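5-carboxymethyl-2-hydroxymuconate semialdehyde dehydrogenase (Thermus thermophilus, PDB 2D4E) probably catalyses the NAD-dependent oxidation of 5-carboxymethyl-2-hydroxymuconate semialdehyde to the corresponding acid, as a member of the aldehyde dehydrogenase family. Local coordinates at residues 203-208 / 222-227; 278-283 / 440-445; 308-313 / 414-419; 367-372 / 396-401. All coordinates share one frame; numbering follows the deposited sequence.

Interaction 1 (203-208 / 222-227); sequences FTATKL and FNLVQG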
loop_
_atom_site.group_PDB
_atom_site.type_symbol
_atom_site.label_atom_id
_atom_site.label_comp_id
_atom_site.label_asym_id
_atom_site.label_seq_id
_atom_site.Cartn_x
_atom_site.Cartn_y
_atom_site.Cartn_z
ATOM N N PHE C 203 24.006 31.448 10.862
ATOM C CA PHE C 203 24.836 31.475 9.658
ATOM C C PHE C 203 24.603 30.438 8.566
ATOM O O PHE C 203 24.457 30.795 7.396
ATOM C CB PHE C 203 26.307 31.472 10.071
ATOM C CG PHE C 203 26.668 32.616 10.964
ATOM C CD1 PHE C 203 27.427 32.411 12.108
ATOM C CD2 PHE C 203 26.192 33.895 10.692
ATOM C CE1 PHE C 203 27.701 33.467 12.977
ATOM C CE2 PHE C 203 26.460 34.952 11.554
ATOM C CZ PHE C 203 27.215 34.736 12.698
ATOM N N THR C 204 24.579 29.164 8.934
ATOM C CA THR C 204 24.380 28.100 7.961
ATOM C C THR C 204 23.119 28.275 7.098
ATOM O O THR C 204 23.118 27.918 5.921
ATOM C CB THR C 204 24.323 26.733 8.669
ATOM O OG1 THR C 204 25.539 26.527 9.401
ATOM C CG2 THR C 204 24.145 25.612 7.655
ATOM N N ALA C 205 22.054 28.819 7.679
ATOM C CA ALA C 205 20.809 29.016 6.941
ATOM C C ALA C 205 20.973 30.057 5.829
ATOM O O ALA C 205 20.484 29.867 4.717
ATOM C CB ALA C 205 19.690 29.430 7.901
ATOM N N THR C 206 21.649 31.159 6.124
ATOM C CA THR C 206 21.867 32.182 5.107
ATOM C C THR C 206 22.715 31.582 3.987
ATOM O O THR C 206 22.510 31.885 2.810
ATOM C CB THR C 206 22.573 33.419 5.700
ATOM O OG1 THR C 206 21.607 34.240 6.375
ATOM C CG2 THR C 206 23.260 34.226 4.604
ATOM N N LYS C 207 23.655 30.717 4.358
ATOM C CA LYS C 207 24.515 30.058 3.380
ATOM C C LYS C 207 23.674 29.129 2.496
ATOM O O LYS C 207 23.856 29.068 1.274
ATOM C CB LYS C 207 25.606 29.254 4.096
ATOM C CG LYS C 207 26.576 28.549 3.157
ATOM C CD LYS C 207 27.351 29.536 2.285
ATOM C CE LYS C 207 28.354 28.803 1.408
ATOM N NZ LYS C 207 29.238 29.733 0.655
ATOM N N LEU C 208 22.751 28.411 3.129
ATOM C CA LEU C 208 21.869 27.498 2.426
ATOM C C LEU C 208 21.047 28.284 1.410
ATOM O O LEU C 208 20.848 27.835 0.280
ATOM C CB LEU C 208 20.942 26.787 3.419
ATOM C CG LEU C 208 19.883 25.852 2.822
ATOM C CD1 LEU C 208 20.564 24.765 1.993
ATOM C CD2 LEU C 208 19.039 25.239 3.952
ATOM N N PHE C 222 11.623 29.723 -2.002
ATOM C CA PHE C 222 12.293 29.546 -0.714
ATOM C C PHE C 222 12.667 30.896 -0.105
ATOM O O PHE C 222 13.370 31.701 -0.721
ATOM C CB PHE C 222 13.548 28.680 -0.851
ATOM C CG PHE C 222 14.339 28.566 0.427
ATOM C CD1 PHE C 222 15.372 29.459 0.705
ATOM C CD2 PHE C 222 14.019 27.595 1.377
ATOM C CE1 PHE C 222 16.075 29.390 1.910
ATOM C CE2 PHE C 222 14.715 27.517 2.586
ATOM C CZ PHE C 222 15.746 28.417 2.853
ATOM N N ASN C 223 12.192 31.135 1.113
ATOM C CA ASN C 223 12.458 32.386 1.815
ATOM C C ASN C 223 13.051 32.123 3.184
ATOM O O ASN C 223 12.755 31.111 3.821
ATOM C CB ASN C 223 11.167 33.174 1.977
ATOM C CG ASN C 223 10.463 33.382 0.666
ATOM O OD1 ASN C 223 10.674 34.389 -0.013
ATOM N ND2 ASN C 223 9.639 32.414 0.280
ATOM N N LEU C 224 13.876 33.059 3.636
ATOM C CA LEU C 224 14.535 32.946 4.924
ATOM C C LEU C 224 14.404 34.220 5.738
ATOM O O LEU C 224 14.613 35.323 5.228
ATOM C CB LEU C 224 16.015 32.635 4.714
ATOM C CG LEU C 224 16.940 32.940 5.893
ATOM C CD1 LEU C 224 16.610 32.014 7.057
ATOM C CD2 LEU C 224 18.387 32.774 5.458
ATOM N N VAL C 225 14.048 34.063 7.007
ATOM C CA VAL C 225 13.931 35.202 7.907
ATOM C C VAL C 225 14.671 34.864 9.198
ATOM O O VAL C 225 14.282 33.952 9.924
ATOM C CB VAL C 225 12.461 35.531 8.245
ATOM C CG1 VAL C 225 12.408 36.745 9.158
ATOM C CG2 VAL C 225 11.673 35.806 6.971
ATOM N N GLN C 226 15.752 35.590 9.462
ATOM C CA GLN C 226 16.546 35.379 10.665
ATOM C C GLN C 226 15.891 36.145 11.804
ATOM O O GLN C 226 15.246 37.172 11.581
ATOM C CB GLN C 226 17.971 35.896 10.458
ATOM C CG GLN C 226 18.736 35.201 9.356
ATOM C CD GLN C 226 19.318 33.871 9.795
ATOM O OE1 GLN C 226 18.969 33.344 10.850
ATOM N NE2 GLN C 226 20.207 33.318 8.977
ATOM N N GLY C 227 16.047 35.655 13.029
ATOM C CA GLY C 227 15.450 36.359 14.150
ATOM C C GLY C 227 15.094 35.500 15.341
ATOM O O GLY C 227 15.171 34.270 15.288
#
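In the beta-alpha-beta crossover of the Rossmann-type NAD-binding domain, made of strand 193-196, helix 203-214 and strand 222-224, Ala205 and Thr206 on the first helical turns meet Leu224 at the end of the last strand and Gln226 just past it. The polar link is a hydrogen bond from Gln226 NE2 to Thr206 OG1, 3.1 Å long and fairly straight, with an N-H...O angle of 158°. The hydroxyl oxygen lies almost exactly in the amide plane. Gln226 gets there by a bend: CG sits beside its own backbone N, and a second turn at chi2 (-81°) swings the amide toward the helix. NE2 also donates to Pro202 O, just ahead of the helix, while Thr206 OG1 is also hydrogen-bonded to Leu28 O. An alanine in place of Gln226 would probably leave Pro202 O and Thr206 OG1 without their amide donor and open a gap beside the start of the helix. Next to this bond, Leu224 supplies the apolar half of the contact. With CG anti to the backbone N, its two methyls meet neighbouring helix residues, CD1 at 4.1 Å from Ala205 CB. The Gln226 side chain is about 8 Å from the bound NAD, and Pro197 packs on Ala205, Leu224 and Gln226. The nearest approach of Leu224 is made by its other methyl, CD2, which rests 3.5 Å from Thr206 CA.

Interaction 2 (278-283 / 440-445); sequences ALVFAD and YVFTRD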
loop_
_atom_site.group_PDB
_atom_site.type_symbol
_atom_site.label_atom_id
_atom_site.label_comp_id
_atom_site.label_asym_id
_atom_site.label_seq_id
_atom_site.Cartn_x
_atom_site.Cartn_y
_atom_site.Cartn_z
ATOM N N ALA C 278 17.714 3.672 27.471
ATOM C CA ALA C 278 18.495 2.565 26.932
ATOM C C ALA C 278 18.362 1.484 28.002
ATOM O O ALA C 278 18.716 1.717 29.158
ATOM C CB ALA C 278 19.957 2.961 26.761
ATOM N N LEU C 279 17.821 0.325 27.638
ATOM C CA LEU C 279 17.666 -0.767 28.598
ATOM C C LEU C 279 18.689 -1.855 28.296
ATOM O O LEU C 279 18.701 -2.429 27.205
ATOM C CB LEU C 279 16.265 -1.395 28.540
ATOM C CG LEU C 279 14.998 -0.645 28.137
ATOM C CD1 LEU C 279 13.803 -1.482 28.583
ATOM C CD2 LEU C 279 14.936 0.730 28.743
ATOM N N VAL C 280 19.544 -2.142 29.268
ATOM C CA VAL C 280 20.564 -3.158 29.081
ATOM C C VAL C 280 20.297 -4.346 29.982
ATOM O O VAL C 280 20.288 -4.219 31.211
ATOM C CB VAL C 280 21.966 -2.607 29.386
ATOM C CG1 VAL C 280 23.015 -3.687 29.133
ATOM C CG2 VAL C 280 22.243 -1.382 28.510
ATOM N N PHE C 281 20.065 -5.498 29.364
ATOM C CA PHE C 281 19.805 -6.730 30.103
ATOM C C PHE C 281 21.086 -7.541 30.263
ATOM O O PHE C 281 21.994 -7.470 29.427
ATOM C CB PHE C 281 18.742 -7.557 29.385
ATOM C CG PHE C 281 17.358 -6.991 29.506
ATOM C CD1 PHE C 281 16.522 -7.382 30.550
ATOM C CD2 PHE C 281 16.899 -6.040 28.594
ATOM C CE1 PHE C 281 15.243 -6.832 30.685
ATOM C CE2 PHE C 281 15.624 -5.483 28.718
ATOM C CZ PHE C 281 14.794 -5.881 29.768
ATOM N N ALA C 282 21.147 -8.312 31.342
ATOM C CA ALA C 282 22.314 -9.127 31.643
ATOM C C ALA C 282 22.715 -10.111 30.544
ATOM O O ALA C 282 23.867 -10.521 30.478
ATOM C CB ALA C 282 22.080 -9.876 32.947
ATOM N N ASP C 283 21.778 -10.474 29.672
ATOM C CA ASP C 283 22.062 -11.449 28.617
ATOM C C ASP C 283 22.504 -10.868 27.276
ATOM O O ASP C 283 22.701 -11.606 26.315
ATOM C CB ASP C 283 20.823 -12.317 28.378
ATOM C CG ASP C 283 19.786 -11.620 27.504
ATOM O OD1 ASP C 283 19.738 -10.371 27.520
ATOM O OD2 ASP C 283 19.015 -12.318 26.809
ATOM N N TYR C 440 16.092 2.294 23.300
ATOM C CA TYR C 440 17.126 1.353 22.876
ATOM C C TYR C 440 17.109 0.124 23.784
ATOM O O TYR C 440 17.165 0.240 25.016
ATOM C CB TYR C 440 18.499 2.026 22.926
ATOM C CG TYR C 440 18.548 3.332 22.161
ATOM C CD1 TYR C 440 18.034 4.505 22.714
ATOM C CD2 TYR C 440 19.066 3.386 20.865
ATOM C CE1 TYR C 440 18.032 5.698 22.000
ATOM C CE2 TYR C 440 19.068 4.576 20.134
ATOM C CZ TYR C 440 18.549 5.727 20.707
ATOM O OH TYR C 440 18.537 6.905 19.993
ATOM N N VAL C 441 17.034 -1.055 23.179
ATOM C CA VAL C 441 16.980 -2.282 23.948
ATOM C C VAL C 441 18.139 -3.212 23.630
ATOM O O VAL C 441 18.375 -3.559 22.474
ATOM C CB VAL C 441 15.670 -3.032 23.685
ATOM C CG1 VAL C 441 15.557 -4.229 24.620
ATOM C CG2 VAL C 441 14.487 -2.080 23.856
ATOM N N PHE C 442 18.860 -3.608 24.672
ATOM C CA PHE C 442 19.986 -4.503 24.517
ATOM C C PHE C 442 19.732 -5.807 25.268
ATOM O O PHE C 442 19.773 -5.861 26.498
ATOM C CB PHE C 442 21.264 -3.820 25.009
ATOM C CG PHE C 442 21.594 -2.555 24.264
ATOM C CD1 PHE C 442 21.034 -1.339 24.644
ATOM C CD2 PHE C 442 22.429 -2.588 23.146
ATOM C CE1 PHE C 442 21.300 -0.171 23.920
ATOM C CE2 PHE C 442 22.698 -1.426 22.415
ATOM C CZ PHE C 442 22.134 -0.215 22.802
ATOM N N THR C 443 19.452 -6.852 24.501
ATOM C CA THR C 443 19.182 -8.182 25.030
ATOM C C THR C 443 19.313 -9.128 23.841
ATOM O O THR C 443 19.049 -8.731 22.702
ATOM C CB THR C 443 17.747 -8.281 25.599
ATOM O OG1 THR C 443 17.578 -9.539 26.263
ATOM C CG2 THR C 443 16.707 -8.169 24.468
ATOM N N ARG C 444 19.727 -10.366 24.091
ATOM C CA ARG C 444 19.872 -11.330 23.008
ATOM C C ARG C 444 18.610 -12.170 22.840
ATOM O O ARG C 444 18.432 -12.826 21.817
ATOM C CB ARG C 444 21.061 -12.265 23.257
ATOM C CG ARG C 444 22.446 -11.672 23.017
ATOM C CD ARG C 444 23.467 -12.815 22.964
ATOM N NE ARG C 444 24.846 -12.401 22.695
ATOM C CZ ARG C 444 25.728 -12.057 23.630
ATOM N NH1 ARG C 444 25.386 -12.064 24.912
ATOM N NH2 ARG C 444 26.965 -11.731 23.283
ATOM N N ASP C 445 17.732 -12.144 23.836
ATOM C CA ASP C 445 16.509 -12.936 23.781
ATOM C C ASP C 445 15.496 -12.423 22.757
ATOM O O ASP C 445 14.988 -11.306 22.867
ATOM C CB ASP C 445 15.863 -13.005 25.165
ATOM C CG ASP C 445 14.729 -14.012 25.224
ATOM O OD1 ASP C 445 13.555 -13.621 25.037
ATOM O OD2 ASP C 445 15.018 -15.205 25.444
#
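Asp283 turns its carboxylate onto Thr443 with CG set between the backbone N and the carbonyl carbon (chi1 80°). OD1 then takes the Thr443 hydroxyl on its syn lone pair, with OG1 and OD1 only 2.6 Å apart. Thr443 presents that oxygen by holding OG1 anti to its own N (chi1 -172°); Arg448 NH1 bonds to the same OG1. Two weak bonds add to the grip, Arg444 N to OD1 and Asp445 N to OD2. An alanine in place of Asp283 would probably leave the Thr443 hydroxyl without its acceptor and the 443-445 backbone freer to shift. The carbonyl of Asp283 receives Arg444 NH1 at 3.1 Å, from above the carbonyl plane, at the end of an extended arginine chain. These segments continue from two parallel neighbours, strands 277-280 and 438-442, in the mixed sheet of the catalytic domain, zipped by bonds such as Leu279 N to Tyr440 O (2.7 Å). On the Ala278 face the Phe442 ring turns its edge to Leu279 O, and Val280 CG2 lies 4.1 Å from its CD1. Phe281 runs alongside Thr443, its CD2 3.8 Å from Thr443 CB. Asp445 N-caps helix 446-455, its OD1 accepting Arg448 N, and packs against Arg444 of a second subunit.

Interaction 3 (308-313 / 414-419); sequences SSRLLV and VLVAIP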
loop_
_atom_site.group_PDB
_atom_site.type_symbol
_atom_site.label_atom_id
_atom_site.label_comp_id
_atom_site.label_asym_id
_atom_site.label_seq_id
_atom_site.Cartn_x
_atom_site.Cartn_y
_atom_site.Cartn_z
ATOM N N SER C 308 20.223 8.852 24.541
ATOM C CA SER C 308 19.732 7.947 25.581
ATOM C C SER C 308 20.209 8.506 26.924
ATOM O O SER C 308 21.188 8.028 27.502
ATOM C CB SER C 308 20.275 6.524 25.356
ATOM O OG SER C 308 21.668 6.533 25.094
ATOM N N SER C 309 19.513 9.533 27.400
ATOM C CA SER C 309 19.849 10.206 28.648
ATOM C C SER C 309 19.514 9.402 29.905
ATOM O O SER C 309 19.927 9.757 31.010
ATOM C CB SER C 309 19.165 11.573 28.688
ATOM O OG SER C 309 17.808 11.464 28.301
ATOM N N ARG C 310 18.752 8.329 29.739
ATOM C CA ARG C 310 18.422 7.465 30.860
ATOM C C ARG C 310 18.946 6.076 30.523
ATOM O O ARG C 310 18.644 5.528 29.465
ATOM C CB ARG C 310 16.912 7.403 31.102
ATOM C CG ARG C 310 16.329 8.590 31.840
ATOM C CD ARG C 310 14.852 8.333 32.123
ATOM N NE ARG C 310 14.088 8.121 30.890
ATOM C CZ ARG C 310 13.026 7.326 30.789
ATOM N NH1 ARG C 310 12.589 6.650 31.848
ATOM N NH2 ARG C 310 12.393 7.209 29.630
ATOM N N LEU C 311 19.757 5.528 31.418
ATOM C CA LEU C 311 20.332 4.206 31.229
ATOM C C LEU C 311 19.750 3.246 32.265
ATOM O O LEU C 311 20.056 3.346 33.450
ATOM C CB LEU C 311 21.854 4.270 31.385
ATOM C CG LEU C 311 22.580 2.922 31.398
ATOM C CD1 LEU C 311 22.287 2.179 30.097
ATOM C CD2 LEU C 311 24.078 3.136 31.579
ATOM N N LEU C 312 18.905 2.326 31.815
ATOM C CA LEU C 312 18.288 1.348 32.705
ATOM C C LEU C 312 19.075 0.053 32.601
ATOM O O LEU C 312 19.137 -0.556 31.536
ATOM C CB LEU C 312 16.827 1.122 32.306
ATOM C CG LEU C 312 15.891 2.270 32.699
ATOM C CD1 LEU C 312 14.610 2.250 31.859
ATOM C CD2 LEU C 312 15.567 2.143 34.177
ATOM N N VAL C 313 19.676 -0.365 33.710
ATOM C CA VAL C 313 20.486 -1.571 33.723
ATOM C C VAL C 313 19.973 -2.591 34.730
ATOM O O VAL C 313 19.683 -2.252 35.877
ATOM C CB VAL C 313 21.954 -1.228 34.051
ATOM C CG1 VAL C 313 22.823 -2.474 33.945
ATOM C CG2 VAL C 313 22.453 -0.133 33.112
ATOM N N VAL C 414 24.896 14.630 29.874
ATOM C CA VAL C 414 24.573 14.191 31.229
ATOM C C VAL C 414 23.724 12.928 31.192
ATOM O O VAL C 414 22.653 12.905 30.588
ATOM C CB VAL C 414 23.786 15.271 32.007
ATOM C CG1 VAL C 414 23.482 14.765 33.418
ATOM C CG2 VAL C 414 24.582 16.576 32.066
ATOM N N LEU C 415 24.202 11.887 31.859
ATOM C CA LEU C 415 23.503 10.608 31.891
ATOM C C LEU C 415 23.074 10.227 33.299
ATOM O O LEU C 415 23.768 10.530 34.272
ATOM C CB LEU C 415 24.407 9.503 31.342
ATOM C CG LEU C 415 23.848 8.073 31.339
ATOM C CD1 LEU C 415 22.761 7.953 30.272
ATOM C CD2 LEU C 415 24.969 7.078 31.055
ATOM N N VAL C 416 21.922 9.571 33.400
ATOM C CA VAL C 416 21.432 9.099 34.686
ATOM C C VAL C 416 21.165 7.601 34.554
ATOM O O VAL C 416 20.368 7.175 33.725
ATOM C CB VAL C 416 20.141 9.844 35.138
ATOM C CG1 VAL C 416 19.017 9.639 34.133
ATOM C CG2 VAL C 416 19.717 9.342 36.508
ATOM N N ALA C 417 21.878 6.812 35.354
ATOM C CA ALA C 417 21.753 5.356 35.360
ATOM C C ALA C 417 20.740 4.928 36.427
ATOM O O ALA C 417 20.814 5.364 37.576
ATOM C CB ALA C 417 23.111 4.725 35.642
ATOM N N ILE C 418 19.809 4.061 36.041
ATOM C CA ILE C 418 18.751 3.596 36.932
ATOM C C ILE C 418 18.626 2.079 36.849
ATOM O O ILE C 418 18.551 1.518 35.759
ATOM C CB ILE C 418 17.407 4.224 36.522
ATOM C CG1 ILE C 418 17.567 5.740 36.413
ATOM C CG2 ILE C 418 16.325 3.874 37.532
ATOM C CD1 ILE C 418 16.472 6.421 35.617
ATOM N N PRO C 419 18.594 1.396 38.005
ATOM C CA PRO C 419 18.478 -0.066 38.036
ATOM C C PRO C 419 17.059 -0.595 37.879
ATOM O O PRO C 419 16.085 0.116 38.134
ATOM C CB PRO C 419 19.046 -0.419 39.408
ATOM C CG PRO C 419 18.548 0.719 40.251
ATOM C CD PRO C 419 18.841 1.926 39.360
HETATM O O HOH W 1 19.981 12.453 31.935
#
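Leu415 reaches across to Ser308 and Ser309 with one methyl, CD1, which lies 3.2 Å from Ser308 O and 3.4 Å from Ser309 O. The same methyl touches Leu311 CB at 4.0 Å. On the other side of the strand pair, Leu312 and Ile418 run side by side, Leu312 CD2 coming to 3.6 Å from Ile418 CB. Arg310 does likewise with Val416, CG against CG1 at 3.7 Å; Val416 holds CG1 between its N and carbonyl carbon (chi1 60°), which brings that methyl up to Arg310. Four main-chain hydrogen bonds fix this register: Val416 N to Ser309 O, Leu311 N to Val416 O, Ile418 N to Leu311 O, and Val313 N to Ile418 O. Ser309 O is held twice, since a water also donates to it (2.9 Å) and to Val414 O, closing the end of the pair where the strands part. Further out, Arg310 bends at chi3 and its buried guanidinium is tied to Asn401 OD1 and to the carbonyls of Lys275, Lys429 and Ala430. Helices 286-298 and 315-331 cover the opposite face, where Leu311 packs on Val293 and Val325, and Val313 on Phe318 and Phe321. Parallel neighbours in mid-sheet with helices packed on them are what the alpha/beta catalytic domain of an aldehyde dehydrogenase is built from.

Interaction 4 (367-372 / 396-401); sequences GARLLV and VFVGEN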
loop_
_atom_site.group_PDB
_atom_site.type_symbol
_atom_site.label_atom_id
_atom_site.label_comp_id
_atom_site.label_asym_id
_atom_site.label_seq_id
_atom_site.Cartn_x
_atom_site.Cartn_y
_atom_site.Cartn_z
ATOM N N GLY C 367 19.539 13.849 45.762
ATOM C CA GLY C 367 20.040 12.543 46.155
ATOM C C GLY C 367 20.718 11.682 45.103
ATOM O O GLY C 367 21.096 10.540 45.388
ATOM N N ALA C 368 20.876 12.203 43.893
ATOM C CA ALA C 368 21.530 11.433 42.842
ATOM C C ALA C 368 23.022 11.360 43.143
ATOM O O ALA C 368 23.612 12.334 43.606
ATOM C CB ALA C 368 21.295 12.085 41.483
ATOM N N ARG C 369 23.623 10.199 42.893
ATOM C CA ARG C 369 25.051 9.999 43.134
ATOM C C ARG C 369 25.875 10.393 41.913
ATOM O O ARG C 369 25.795 9.753 40.867
ATOM C CB ARG C 369 25.339 8.534 43.463
ATOM C CG ARG C 369 24.714 8.027 44.747
ATOM C CD ARG C 369 24.754 6.506 44.772
ATOM N NE ARG C 369 26.077 6.011 44.406
ATOM C CZ ARG C 369 26.299 4.835 43.829
ATOM N NH1 ARG C 369 25.283 4.030 43.552
ATOM N NH2 ARG C 369 27.537 4.470 43.514
ATOM N N LEU C 370 26.669 11.447 42.055
ATOM C CA LEU C 370 27.515 11.912 40.966
ATOM C C LEU C 370 28.773 11.053 40.919
ATOM O O LEU C 370 29.589 11.093 41.838
ATOM C CB LEU C 370 27.893 13.377 41.185
ATOM C CG LEU C 370 28.829 13.964 40.129
ATOM C CD1 LEU C 370 28.211 13.783 38.742
ATOM C CD2 LEU C 370 29.077 15.432 40.431
ATOM N N LEU C 371 28.932 10.284 39.847
ATOM C CA LEU C 371 30.091 9.405 39.705
ATOM C C LEU C 371 31.241 10.015 38.901
ATOM O O LEU C 371 32.396 9.606 39.048
ATOM C CB LEU C 371 29.663 8.082 39.066
ATOM C CG LEU C 371 28.520 7.324 39.753
ATOM C CD1 LEU C 371 28.302 6.012 39.028
ATOM C CD2 LEU C 371 28.851 7.057 41.218
ATOM N N VAL C 372 30.932 10.987 38.051
ATOM C CA VAL C 372 31.968 11.631 37.251
ATOM C C VAL C 372 31.434 12.896 36.577
ATOM O O VAL C 372 30.240 13.003 36.298
ATOM C CB VAL C 372 32.528 10.643 36.186
ATOM C CG1 VAL C 372 31.418 10.187 35.251
ATOM C CG2 VAL C 372 33.667 11.291 35.413
ATOM N N VAL C 396 27.917 11.577 34.646
ATOM C CA VAL C 396 27.141 10.371 34.922
ATOM C C VAL C 396 26.650 10.353 36.364
ATOM O O VAL C 396 27.438 10.525 37.299
ATOM C CB VAL C 396 27.969 9.070 34.715
ATOM C CG1 VAL C 396 27.097 7.854 35.015
ATOM C CG2 VAL C 396 28.508 8.992 33.305
ATOM N N PHE C 397 25.349 10.135 36.530
ATOM C CA PHE C 397 24.710 10.055 37.844
ATOM C C PHE C 397 24.086 8.677 37.992
ATOM O O PHE C 397 23.810 8.004 37.006
ATOM C CB PHE C 397 23.535 11.030 37.976
ATOM C CG PHE C 397 23.910 12.434 38.331
ATOM C CD1 PHE C 397 23.912 13.432 37.355
ATOM C CD2 PHE C 397 24.166 12.786 39.655
ATOM C CE1 PHE C 397 24.154 14.765 37.694
ATOM C CE2 PHE C 397 24.410 14.115 40.009
ATOM C CZ PHE C 397 24.401 15.110 39.027
ATOM N N VAL C 398 23.859 8.270 39.234
ATOM C CA VAL C 398 23.154 7.030 39.513
ATOM C C VAL C 398 21.966 7.590 40.279
ATOM O O VAL C 398 22.147 8.294 41.272
ATOM C CB VAL C 398 23.934 6.073 40.424
ATOM C CG1 VAL C 398 22.990 5.011 40.964
ATOM C CG2 VAL C 398 25.050 5.403 39.637
ATOM N N GLY C 399 20.758 7.324 39.800
ATOM C CA GLY C 399 19.595 7.850 40.481
ATOM C C GLY C 399 18.346 7.009 40.348
ATOM O O GLY C 399 18.409 5.794 40.148
ATOM N N GLU C 400 17.200 7.669 40.465
ATOM C CA GLU C 400 15.911 6.998 40.373
ATOM C C GLU C 400 15.094 7.675 39.288
ATOM O O GLU C 400 15.240 8.871 39.046
ATOM C CB GLU C 400 15.188 7.065 41.720
ATOM C CG GLU C 400 16.045 6.559 42.868
ATOM C CD GLU C 400 15.337 6.603 44.215
ATOM O OE1 GLU C 400 14.811 7.675 44.590
ATOM O OE2 GLU C 400 15.316 5.561 44.904
ATOM N N ASN C 401 14.228 6.900 38.646
ATOM C CA ASN C 401 13.412 7.394 37.548
ATOM C C ASN C 401 12.454 8.536 37.882
ATOM O O ASN C 401 12.016 9.256 36.988
ATOM C CB ASN C 401 12.633 6.231 36.927
ATOM C CG ASN C 401 12.209 6.519 35.502
ATOM O OD1 ASN C 401 13.050 6.708 34.625
ATOM N ND2 ASN C 401 10.902 6.563 35.263
#
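Two first torsions bring Phe397 and Leu370 together: Phe397 places CG beside its backbone N (chi1 -83°), which tips the ring toward the neighbouring strand, while Leu370 has CG anti to its N (chi1 178°) and lifts a methyl over that ring. Leu370 CD1 stands 4.0 Å from the centroid of the Phe397 ring, 13° off its normal, a CH-pi contact over the face. The CD2-CE2 side of the ring meets two more carbons: Ala368 CB lies 3.5 Å from CD2 and Leu370 CB 3.7 Å from CE2. Val360 and Lys364 of helix 350-365, with Ile405, also pack on the ring.

The face carrying Val396 and Val398 is organised differently. Arg369 runs alongside Val398, then bends at chi3 so that one face of its guanidinium lies over the valine, with NH1 3.6 Å from CG1. A beta bulge sets both Leu371 and Val372 against Val396 in this antiparallel pair: Leu371 N donates to Val396 O at 3.0 Å, and Val396 N to Val372 O. Leu371 thereby reaches Val398, its CD1 tightly placed at 3.4 Å from CG2, while Val372 CG1 touches Val396 CB at 3.7 Å. Helix 315-331 backs this side through Phe318 and Val326. Before the strand, Gly367 ends helix 350-365 in a Schellman motif.

All four hydrogen bonds across the pair are main-chain ones; the side chains add dispersion and CH-pi contacts, implying that the edge strand is held by its backbone register and by close apolar fit.

How the interactions relate
Interactions 2, 3 and 4 are three alternate strand pairings of one mixed sheet, joined by the pairings between them; its strands run in the order 369-372, 395-398, 414-420, 310-314, 277-280, 438-442 and 460-463. Interactions 2 and 3 adjoin through Ala278 O and Leu312 N, 2.7 Å apart, and interactions 3 and 4 through Leu415 O and Phe397 N, 2.8 Å apart; Arg310 of interaction 3 also bonds Asn401 of 396-401. Interaction 1 belongs to the other, parallel sheet, across the chain's centre, with its centre 37 to 42 Å from theirs. The bound NAD lies between: the side chains of Gln226 (interaction 1), Ser309 (interaction 3) and Tyr440 (interaction 2) are about 8, 9 and 11 Å from it.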